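Local coordinates for protein hyaluronoglucosaminidase (Apis mellifera, PDB 1FCQ) that probably hydrolyses hyaluronan as a family 56 glycosidase and is a major allergen of bee venom, at residues E34-L39 against E318-E323. Numbering follows the deposited sequence.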
loop_
_atom_site.group_PDB
_atom_site.type_symbol
_atom_site.label_atom_id
_atom_site.label_comp_id
_atom_site.label_asym_id
_atom_site.label_seq_id
_atom_site.Cartn_x
_atom_site.Cartn_y
_atom_site.Cartn_z
ATOM N N GLU A 34 7.435 13.485 20.329
ATOM C CA GLU A 34 7.707 14.574 21.276
ATOM C C GLU A 34 8.207 15.850 20.627
ATOM O O GLU A 34 7.914 16.939 21.139
ATOM C CB GLU A 34 8.668 14.102 22.364
ATOM C CG GLU A 34 8.145 12.922 23.162
ATOM C CD GLU A 34 9.035 12.529 24.326
ATOM O OE1 GLU A 34 10.199 12.982 24.374
ATOM O OE2 GLU A 34 8.569 11.752 25.187
ATOM N N LYS A 35 8.960 15.742 19.533
ATOM C CA LYS A 35 9.464 16.947 18.885
ATOM C C LYS A 35 8.789 17.261 17.561
ATOM O O LYS A 35 8.583 18.423 17.206
ATOM C CB LYS A 35 10.981 16.850 18.669
ATOM C CG LYS A 35 11.790 16.702 19.943
ATOM C CD LYS A 35 13.284 16.805 19.676
ATOM C CE LYS A 35 14.078 16.718 20.973
ATOM N NZ LYS A 35 15.544 16.803 20.712
ATOM N N TYR A 36 8.452 16.224 16.784
ATOM C CA TYR A 36 7.965 16.441 15.429
ATOM C C TYR A 36 6.473 16.361 15.222
ATOM O O TYR A 36 6.020 16.544 14.094
ATOM C CB TYR A 36 8.753 15.488 14.498
ATOM C CG TYR A 36 10.251 15.711 14.667
ATOM C CD1 TYR A 36 11.099 14.676 15.000
ATOM C CD2 TYR A 36 10.784 16.996 14.568
ATOM C CE1 TYR A 36 12.458 14.869 15.181
ATOM C CE2 TYR A 36 12.145 17.190 14.738
ATOM C CZ TYR A 36 12.967 16.149 15.062
ATOM O OH TYR A 36 14.315 16.370 15.231
ATOM N N GLY A 37 5.736 16.007 16.265
ATOM C CA GLY A 37 4.282 15.994 16.214
ATOM C C GLY A 37 3.697 14.861 15.387
ATOM O O GLY A 37 2.549 14.949 14.947
ATOM N N ILE A 38 4.494 13.816 15.196
ATOM C CA ILE A 38 4.018 12.662 14.418
ATOM C C ILE A 38 3.314 11.702 15.364
ATOM O O ILE A 38 3.732 11.517 16.515
ATOM C CB ILE A 38 5.220 11.974 13.750
ATOM C CG1 ILE A 38 5.864 12.934 12.742
ATOM C CG2 ILE A 38 4.801 10.670 13.078
ATOM C CD1 ILE A 38 7.302 12.554 12.386
ATOM N N LEU A 39 2.193 11.138 14.890
ATOM C CA LEU A 39 1.465 10.161 15.700
ATOM C C LEU A 39 2.284 8.879 15.770
ATOM O O LEU A 39 2.754 8.343 14.748
ATOM C CB LEU A 39 0.085 9.876 15.101
ATOM C CG LEU A 39 -0.833 11.107 15.014
ATOM C CD1 LEU A 39 -2.175 10.689 14.417
ATOM C CD2 LEU A 39 -1.034 11.764 16.365
ATOM N N GLU A 318 19.922 10.178 12.844
ATOM C CA GLU A 318 20.563 11.414 12.401
ATOM C C GLU A 318 19.765 12.048 11.269
ATOM O O GLU A 318 19.488 13.250 11.261
ATOM C CB GLU A 318 21.957 11.057 11.920
ATOM C CG GLU A 318 22.963 12.145 11.672
ATOM C CD GLU A 318 24.360 11.534 11.473
ATOM O OE1 GLU A 318 24.736 11.434 10.292
ATOM O OE2 GLU A 318 25.014 11.171 12.469
ATOM N N TYR A 319 19.327 11.225 10.304
ATOM C CA TYR A 319 18.535 11.754 9.184
ATOM C C TYR A 319 17.225 12.335 9.677
ATOM O O TYR A 319 16.737 13.392 9.240
ATOM C CB TYR A 319 18.274 10.659 8.146
ATOM C CG TYR A 319 17.399 11.112 6.997
ATOM C CD1 TYR A 319 17.834 12.012 6.040
ATOM C CD2 TYR A 319 16.108 10.595 6.861
ATOM C CE1 TYR A 319 17.024 12.409 4.989
ATOM C CE2 TYR A 319 15.302 10.982 5.820
ATOM C CZ TYR A 319 15.743 11.892 4.892
ATOM O OH TYR A 319 14.937 12.257 3.844
ATOM N N LEU A 320 16.560 11.632 10.601
ATOM C CA LEU A 320 15.330 12.111 11.206
ATOM C C LEU A 320 15.503 13.480 11.874
ATOM O O LEU A 320 14.676 14.363 11.710
ATOM C CB LEU A 320 14.793 11.111 12.241
ATOM C CG LEU A 320 13.608 11.547 13.098
ATOM C CD1 LEU A 320 12.385 11.820 12.208
ATOM C CD2 LEU A 320 13.242 10.520 14.160
ATOM N N ASN A 321 16.587 13.652 12.620
ATOM C CA ASN A 321 16.806 14.908 13.344
ATOM C C ASN A 321 17.375 15.992 12.445
ATOM O O ASN A 321 17.034 17.163 12.650
ATOM C CB ASN A 321 17.620 14.584 14.598
ATOM C CG ASN A 321 16.713 13.891 15.617
ATOM O OD1 ASN A 321 15.677 14.438 15.999
ATOM N ND2 ASN A 321 17.062 12.697 16.062
ATOM N N ASN A 322 18.156 15.620 11.451
ATOM C CA ASN A 322 18.737 16.571 10.520
ATOM C C ASN A 322 17.705 17.093 9.525
ATOM O O ASN A 322 17.686 18.273 9.169
ATOM C CB ASN A 322 19.871 15.943 9.700
ATOM C CG ASN A 322 21.203 15.691 10.374
ATOM O OD1 ASN A 322 21.425 16.146 11.481
ATOM N ND2 ASN A 322 22.117 14.979 9.725
ATOM N N GLU A 323 16.918 16.177 8.924
ATOM C CA GLU A 323 16.048 16.535 7.822
ATOM C C GLU A 323 14.589 16.093 7.869
ATOM O O GLU A 323 13.738 16.959 7.666
ATOM C CB GLU A 323 16.637 15.938 6.526
ATOM C CG GLU A 323 18.069 16.334 6.176
ATOM C CD GLU A 323 18.206 17.822 5.916
ATOM O OE1 GLU A 323 17.199 18.481 5.589
ATOM O OE2 GLU A 323 19.330 18.363 6.031
HETATM O O HOH W 1 16.166 14.590 19.011
HETATM O O HOH W 2 16.157 18.376 15.067
#
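The Y36 ring meets N321 at its edge: OD1 of the amide lies near the ring plane, beside the phenol oxygen. One face of the ring is covered by CB of its own neighbour K35, which sits 4.0 Å above the plane, over the centre. L320 approaches obliquely, with its CG 4.1 Å from Y36 CE1. In this TIM barrel of glycosidase family 56, the contact joins the loop after helix 31-34 to helix 310-328, which follows barrel strand 297-301. It lies about 23 Å from the centre of the chain, measured centre to centre.

The two polar side chains cross at about a right angle, and the ring and amide planes are 44° apart. Y36 OH donates to N321 OD1 in a very short hydrogen bond of 2.5 Å. In Y36, CG is anti to the carbonyl carbon (chi1 -55°), and the ring reaches across to the helix. The other end of the amide is held as well. N321 ND2 bonds to E31 OE1 on helix 31-34, so both ends of the amide tie the C-terminal helix to this region, and its rotation is fixed.

L320 is buried. Its CG is anti to the backbone N (chi1 172°), which brings the branch to the ring; its side chain also touches E31, V32 and W15. W15 lies on strand 12-16, so L320 also ties the helix to the barrel strand.

Two waters extend the polar link. One accepts from K35 NZ and donates to N321 OD1, which thus receives two hydrogen bonds. The other lies at the ring edge and donates to Y36 OH at 2.7 Å and to the backbone oxygen N321 O at 2.8 Å.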